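Local coordinates for pectinesterase (Sitophilus oryzae, PDB 4PMH), which hydrolyses the methyl esters of pectin, releasing methanol and leaving de-esterified polygalacturonate, and probably takes part in digesting plant cell walls, at residues 19-24 and 262-267; 57-62 and 81-86. All blocks are in the same frame, centred on the assembly; numbering follows the deposited sequence.

Interaction 1: 19-24 and 262-267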
loop_
_atom_site.group_PDB
_atom_site.type_symbol
_atom_site.label_atom_id
_atom_site.label_comp_id
_atom_site.label_asym_id
_atom_site.label_seq_id
_atom_site.Cartn_x
_atom_site.Cartn_y
_atom_site.Cartn_z
ATOM N N ASN A 19 13.828 -1.107 20.096
ATOM C CA ASN A 19 12.995 -2.080 20.824
ATOM C C ASN A 19 11.503 -1.692 20.888
ATOM O O ASN A 19 10.651 -2.542 21.170
ATOM C CB ASN A 19 13.525 -2.319 22.258
ATOM C CG ASN A 19 14.923 -2.905 22.291
ATOM O OD1 ASN A 19 15.833 -2.348 22.923
ATOM N ND2 ASN A 19 15.108 -4.035 21.622
ATOM N N TYR A 20 11.180 -0.425 20.627
ATOM C CA TYR A 20 9.780 -0.002 20.613
ATOM C C TYR A 20 9.118 -0.273 19.263
ATOM O O TYR A 20 7.916 -0.051 19.126
ATOM C CB TYR A 20 9.621 1.486 20.954
ATOM C CG TYR A 20 10.429 1.932 22.153
ATOM C CD1 TYR A 20 10.546 1.120 23.295
ATOM C CD2 TYR A 20 11.084 3.165 22.146
ATOM C CE1 TYR A 20 11.303 1.526 24.387
ATOM C CE2 TYR A 20 11.835 3.579 23.232
ATOM C CZ TYR A 20 11.939 2.767 24.352
ATOM O OH TYR A 20 12.699 3.200 25.427
ATOM N N PHE A 21 9.890 -0.735 18.277
ATOM C CA PHE A 21 9.379 -0.895 16.911
ATOM C C PHE A 21 9.705 -2.253 16.369
ATOM O O PHE A 21 10.792 -2.492 15.847
ATOM C CB PHE A 21 9.966 0.187 16.022
ATOM C CG PHE A 21 9.684 1.554 16.516
ATOM C CD1 PHE A 21 8.427 2.113 16.357
ATOM C CD2 PHE A 21 10.662 2.270 17.193
ATOM C CE1 PHE A 21 8.163 3.389 16.814
ATOM C CE2 PHE A 21 10.403 3.539 17.669
ATOM C CZ PHE A 21 9.154 4.101 17.481
ATOM N N THR A 22 8.735 -3.144 16.489
ATOM C CA THR A 22 8.885 -4.534 16.139
ATOM C C THR A 22 7.542 -4.973 15.541
ATOM O O THR A 22 6.537 -4.262 15.682
ATOM C CB THR A 22 9.174 -5.390 17.394
ATOM O OG1 THR A 22 8.000 -5.429 18.215
ATOM C CG2 THR A 22 10.319 -4.809 18.195
ATOM N N THR A 23 7.497 -6.144 14.918
ATOM C CA THR A 23 6.230 -6.646 14.384
ATOM C C THR A 23 5.174 -6.696 15.481
ATOM O O THR A 23 4.029 -6.303 15.263
ATOM C CB THR A 23 6.342 -8.057 13.748
ATOM O OG1 THR A 23 6.716 -9.001 14.768
ATOM C CG2 THR A 23 7.349 -8.083 12.598
ATOM N N ALA A 24 5.568 -7.171 16.660
ATOM C CA ALA A 24 4.644 -7.306 17.781
ATOM C C ALA A 24 4.074 -5.959 18.224
ATOM O O ALA A 24 2.938 -5.824 18.641
ATOM C CB ALA A 24 5.354 -7.981 18.949
ATOM N N HIS A 262 -1.307 11.434 16.058
ATOM C CA HIS A 262 -1.554 10.756 17.318
ATOM C C HIS A 262 -1.389 9.254 17.195
ATOM O O HIS A 262 -1.461 8.530 18.188
ATOM C CB HIS A 262 -2.946 11.146 17.833
ATOM C CG HIS A 262 -3.129 12.629 17.926
ATOM N ND1 HIS A 262 -2.982 13.329 19.106
ATOM C CD2 HIS A 262 -3.371 13.559 16.969
ATOM C CE1 HIS A 262 -3.153 14.619 18.877
ATOM N NE2 HIS A 262 -3.391 14.786 17.589
ATOM N N LYS A 263 -1.147 8.784 15.976
ATOM C CA LYS A 263 -0.893 7.367 15.728
ATOM C C LYS A 263 0.612 7.114 15.812
ATOM O O LYS A 263 1.390 7.693 15.059
ATOM C CB LYS A 263 -1.453 6.957 14.348
ATOM C CG LYS A 263 -1.639 5.457 14.159
ATOM C CD LYS A 263 -2.131 5.072 12.757
ATOM C CE LYS A 263 -3.629 5.183 12.586
ATOM N NZ LYS A 263 -4.147 4.387 11.437
ATOM N N MET A 264 1.001 6.229 16.728
ATOM C CA MET A 264 2.386 5.837 16.923
ATOM C C MET A 264 2.925 4.981 15.775
ATOM O O MET A 264 4.086 5.100 15.379
ATOM C CB MET A 264 2.498 5.003 18.214
ATOM C CG MET A 264 3.337 5.595 19.331
ATOM S SD MET A 264 3.994 4.265 20.376
ATOM C CE MET A 264 5.761 4.496 20.209
ATOM N N TYR A 265 2.085 4.066 15.311
ATOM C CA TYR A 265 2.473 3.038 14.361
ATOM C C TYR A 265 1.925 3.305 12.967
ATOM O O TYR A 265 0.751 3.049 12.694
ATOM C CB TYR A 265 1.996 1.667 14.871
ATOM C CG TYR A 265 2.557 1.368 16.246
ATOM C CD1 TYR A 265 3.901 1.128 16.410
ATOM C CD2 TYR A 265 1.751 1.397 17.376
ATOM C CE1 TYR A 265 4.442 0.877 17.669
ATOM C CE2 TYR A 265 2.278 1.154 18.634
ATOM C CZ TYR A 265 3.621 0.900 18.774
ATOM O OH TYR A 265 4.163 0.665 20.018
ATOM N N GLY A 266 2.800 3.792 12.085
ATOM C CA GLY A 266 2.480 3.931 10.671
ATOM C C GLY A 266 2.993 2.724 9.922
ATOM O O GLY A 266 2.498 1.608 10.107
ATOM N N TYR A 267 4.010 2.932 9.097
ATOM C CA TYR A 267 4.544 1.871 8.243
ATOM C C TYR A 267 5.819 1.265 8.863
ATOM O O TYR A 267 6.684 1.978 9.339
ATOM C CB TYR A 267 4.799 2.421 6.838
ATOM C CG TYR A 267 3.570 2.780 6.023
ATOM C CD1 TYR A 267 2.299 2.314 6.360
ATOM C CD2 TYR A 267 3.691 3.571 4.864
ATOM C CE1 TYR A 267 1.184 2.612 5.575
ATOM C CE2 TYR A 267 2.591 3.865 4.085
ATOM C CZ TYR A 267 1.335 3.398 4.453
ATOM O OH TYR A 267 0.253 3.682 3.668
#
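Tyr20 meets Tyr265 with its backbone rather than its ring: the carbonyl O of Tyr20 lies in the plane of the Tyr265 ring, at its edge, 3.9 Å from Tyr265 CE1. Tyr265 OH is just as far from Tyr20 O, and neither contact is a hydrogen bond; the slightly positive C-H edge suits a carbonyl oxygen. Tyr20 CB, meanwhile, lies over one face of the Phe21 ring, toward its rim.

Phe21 is the one buried residue among the four that touch. Its ring reaches two neighbours obliquely, Phe21 CE1 standing 4.3 Å from Met264 CE and Phe21 CD1 standing 4.4 Å from Tyr265 CE1. A phenyl group suits this place because it has no polar end to satisfy, and the Phe21 side chain also packs on Ile313 of strand 311-315 and on Leu13 and Leu348. Met264 brings a slender, flexible chain whose terminal methyl extends to the Phe21 ring, while its CB lies over a face of the Tyr265 ring. Tyr265 carries its CG anti to the carbonyl carbon (chi1 -57°), which swings the ring toward residues 20 and 21; it also stacks edge-to-face with Tyr26.

Thr22 turns away to serve as N-cap of helix 23-27, its OG1 accepting a hydrogen bond from Thr25 N.

The contact thus lays the N-terminal region against the loop that leads into strand 267-270 on the outside of the right-handed parallel beta-helix characteristic of pectinesterases. With no hydrogen bond or salt bridge between the segments, and one carbonyl at a ring edge as the polar touch, the contact rests mainly on packing.

Interaction 2: 57-62 and 81-86; sequences AAINAG and YIPNTK. Unlike the reference sequence in segment 57-62: Ala61 (reference Thr).
Ile59 sets its CG1 anti to the carbonyl carbon (chi1 -67°) and extends its chain fully at chi2 (-179°), carrying CD1 well clear of the helix toward Pro83. Thr85 answers from the other segment with OG1 anti to its backbone N (chi1 172°), so that its hydroxyl and its methyl both lie beside the isoleucine. The setting is one end of the parallel beta-helix, where helix 51-61 packs beside the chain leaving strand 80-82, an outermost strand of its sheet.

Thr85 lies along the Ile59 side chain, touching CG1, CG2 and CD1, while CD1 also meets Pro83 and Ile82. Ile59 CD1 presses on the proline ring, 3.4 Å from Pro83 CD, tighter than a usual carbon contact, and lies 4.2 Å from Ile82 CG2. The beta branch, Ile59 CG2, rests 3.8 Å from Thr85 OG1, and Ile59 CG1 lies 4.0 Å from Thr85 CG2. A beta-branched aliphatic chain suits this place because its two arms reach the proline and the threonine at once, while the rigid Pro83 ring offers a compact apolar surface. Leu89 of strand 89-93 touches both Ile59 and Ile82, joining the helix to the hydrophobic interior. Cutting Ile59 back to an alanine would remove CG1, CG2 and CD1 and is likely to leave a gap beside Pro83 and Thr85, depriving the helix of most of its grip on this segment.

Polar groups flank this packing. Thr85 OG1 accepts a hydrogen bond from Val87 N, two residues on. Where the helix finishes, Gly62 N donates to Ile59 O at 3.1 Å, and its positive phi is one a glycine adopts easily. A water donates to that same Ile59 O at 3.0 Å and hydrogen-bonds to Thr85 OG1 at 2.8 Å.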
loop_
_atom_site.group_PDB
_atom_site.type_symbol
_atom_site.label_atom_id
_atom_site.label_comp_id
_atom_site.label_asym_id
_atom_site.label_seq_id
_atom_site.Cartn_x
_atom_site.Cartn_y
_atom_site.Cartn_z
ATOM N N ALA A 57 -21.049 -14.068 -3.820
ATOM C CA ALA A 57 -21.614 -15.309 -3.268
ATOM C C ALA A 57 -21.196 -15.518 -1.819
ATOM O O ALA A 57 -22.034 -15.811 -0.964
ATOM C CB ALA A 57 -21.224 -16.523 -4.111
ATOM N N ALA A 58 -19.900 -15.354 -1.562
ATOM C CA ALA A 58 -19.341 -15.522 -0.216
ATOM C C ALA A 58 -19.910 -14.504 0.790
ATOM O O ALA A 58 -20.277 -14.860 1.914
ATOM C CB ALA A 58 -17.819 -15.435 -0.264
ATOM N N ILE A 59 -20.010 -13.238 0.380
ATOM C CA ILE A 59 -20.541 -12.209 1.260
ATOM C C ILE A 59 -22.035 -12.430 1.535
ATOM O O ILE A 59 -22.463 -12.395 2.703
ATOM C CB ILE A 59 -20.294 -10.805 0.684
ATOM C CG1 ILE A 59 -18.795 -10.524 0.693
ATOM C CG2 ILE A 59 -21.080 -9.751 1.483
ATOM C CD1 ILE A 59 -18.413 -9.160 0.171
ATOM N N ASN A 60 -22.803 -12.690 0.475
ATOM C CA ASN A 60 -24.253 -12.855 0.587
ATOM C C ASN A 60 -24.618 -14.074 1.454
ATOM O O ASN A 60 -25.622 -14.048 2.163
ATOM C CB ASN A 60 -24.915 -12.992 -0.779
ATOM C CG ASN A 60 -24.899 -11.700 -1.587
ATOM O OD1 ASN A 60 -24.907 -10.584 -1.044
ATOM N ND2 ASN A 60 -24.866 -11.847 -2.901
ATOM N N ALA A 61 -23.786 -15.103 1.444
ATOM C CA ALA A 61 -24.087 -16.310 2.216
ATOM C C ALA A 61 -23.899 -16.104 3.700
ATOM O O ALA A 61 -24.402 -16.896 4.489
ATOM C CB ALA A 61 -23.259 -17.480 1.744
ATOM N N GLY A 62 -23.158 -15.065 4.077
ATOM C CA GLY A 62 -23.049 -14.663 5.466
ATOM C C GLY A 62 -22.278 -15.661 6.303
ATOM O O GLY A 62 -21.523 -16.466 5.781
ATOM N N TYR A 81 -14.211 -5.753 -5.711
ATOM C CA TYR A 81 -14.653 -4.866 -4.652
ATOM C C TYR A 81 -15.128 -5.737 -3.507
ATOM O O TYR A 81 -16.029 -6.568 -3.686
ATOM C CB TYR A 81 -15.811 -3.968 -5.094
ATOM C CG TYR A 81 -15.487 -2.831 -6.054
ATOM C CD1 TYR A 81 -14.191 -2.540 -6.443
ATOM C CD2 TYR A 81 -16.507 -2.019 -6.552
ATOM C CE1 TYR A 81 -13.926 -1.504 -7.320
ATOM C CE2 TYR A 81 -16.249 -0.960 -7.413
ATOM C CZ TYR A 81 -14.958 -0.715 -7.796
ATOM O OH TYR A 81 -14.690 0.318 -8.673
ATOM N N ILE A 82 -14.507 -5.553 -2.345
ATOM C CA ILE A 82 -14.962 -6.211 -1.109
ATOM C C ILE A 82 -15.605 -5.161 -0.223
ATOM O O ILE A 82 -14.902 -4.409 0.437
ATOM C CB ILE A 82 -13.836 -6.897 -0.295
ATOM C CG1 ILE A 82 -12.831 -7.636 -1.181
ATOM C CG2 ILE A 82 -14.453 -7.785 0.782
ATOM C CD1 ILE A 82 -13.277 -8.948 -1.773
ATOM N N PRO A 83 -16.949 -5.084 -0.211
ATOM C CA PRO A 83 -17.638 -4.157 0.674
ATOM C C PRO A 83 -17.596 -4.644 2.123
ATOM O O PRO A 83 -17.299 -5.802 2.373
ATOM C CB PRO A 83 -19.070 -4.174 0.139
ATOM C CG PRO A 83 -19.236 -5.564 -0.356
ATOM C CD PRO A 83 -17.897 -5.955 -0.921
ATOM N N ASN A 84 -17.922 -3.764 3.057
ATOM C CA ASN A 84 -17.875 -4.117 4.480
ATOM C C ASN A 84 -18.788 -5.314 4.752
ATOM O O ASN A 84 -19.913 -5.354 4.269
ATOM C CB ASN A 84 -18.270 -2.928 5.354
ATOM C CG ASN A 84 -17.714 -3.025 6.782
ATOM O OD1 ASN A 84 -17.249 -4.072 7.229
ATOM N ND2 ASN A 84 -17.768 -1.921 7.497
ATOM N N THR A 85 -18.269 -6.305 5.472
ATOM C CA THR A 85 -18.996 -7.530 5.767
ATOM C C THR A 85 -18.334 -8.183 6.968
ATOM O O THR A 85 -17.180 -7.927 7.237
ATOM C CB THR A 85 -18.969 -8.530 4.578
ATOM O OG1 THR A 85 -19.526 -9.785 4.978
ATOM C CG2 THR A 85 -17.538 -8.793 4.076
ATOM N N LYS A 86 -19.069 -9.019 7.686
ATOM C CA LYS A 86 -18.512 -9.774 8.820
ATOM C C LYS A 86 -18.016 -11.142 8.376
ATOM O O LYS A 86 -17.476 -11.892 9.192
ATOM C CB LYS A 86 -19.560 -9.983 9.926
ATOM C CG LYS A 86 -20.342 -8.746 10.356
ATOM C CD LYS A 86 -19.428 -7.622 10.815
ATOM C CE LYS A 86 -20.182 -6.599 11.665
ATOM N NZ LYS A 86 -20.314 -7.046 13.090
HETATM O O HOH W 1 -22.242 -10.241 4.835
#

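Overall arrangement
The two contacts lie far apart on one beta-helix, their centres 31 Å apart and their nearest atoms about 16 Å apart, and they do not touch. Both are partly buried surface packing away from the annotated sites, and they share no elements. Interaction 1 joins segments distant in sequence, bringing the N-terminal region onto a loop late in the beta-helix, whereas interaction 2 is local, setting helix 51-61 against the chain that follows strand 80-82. Their chemistry differs accordingly: aromatic rings and a methionine meet loosely in the first, while in the second one isoleucine fits closely against proline and threonine, and a water bridges the two segments.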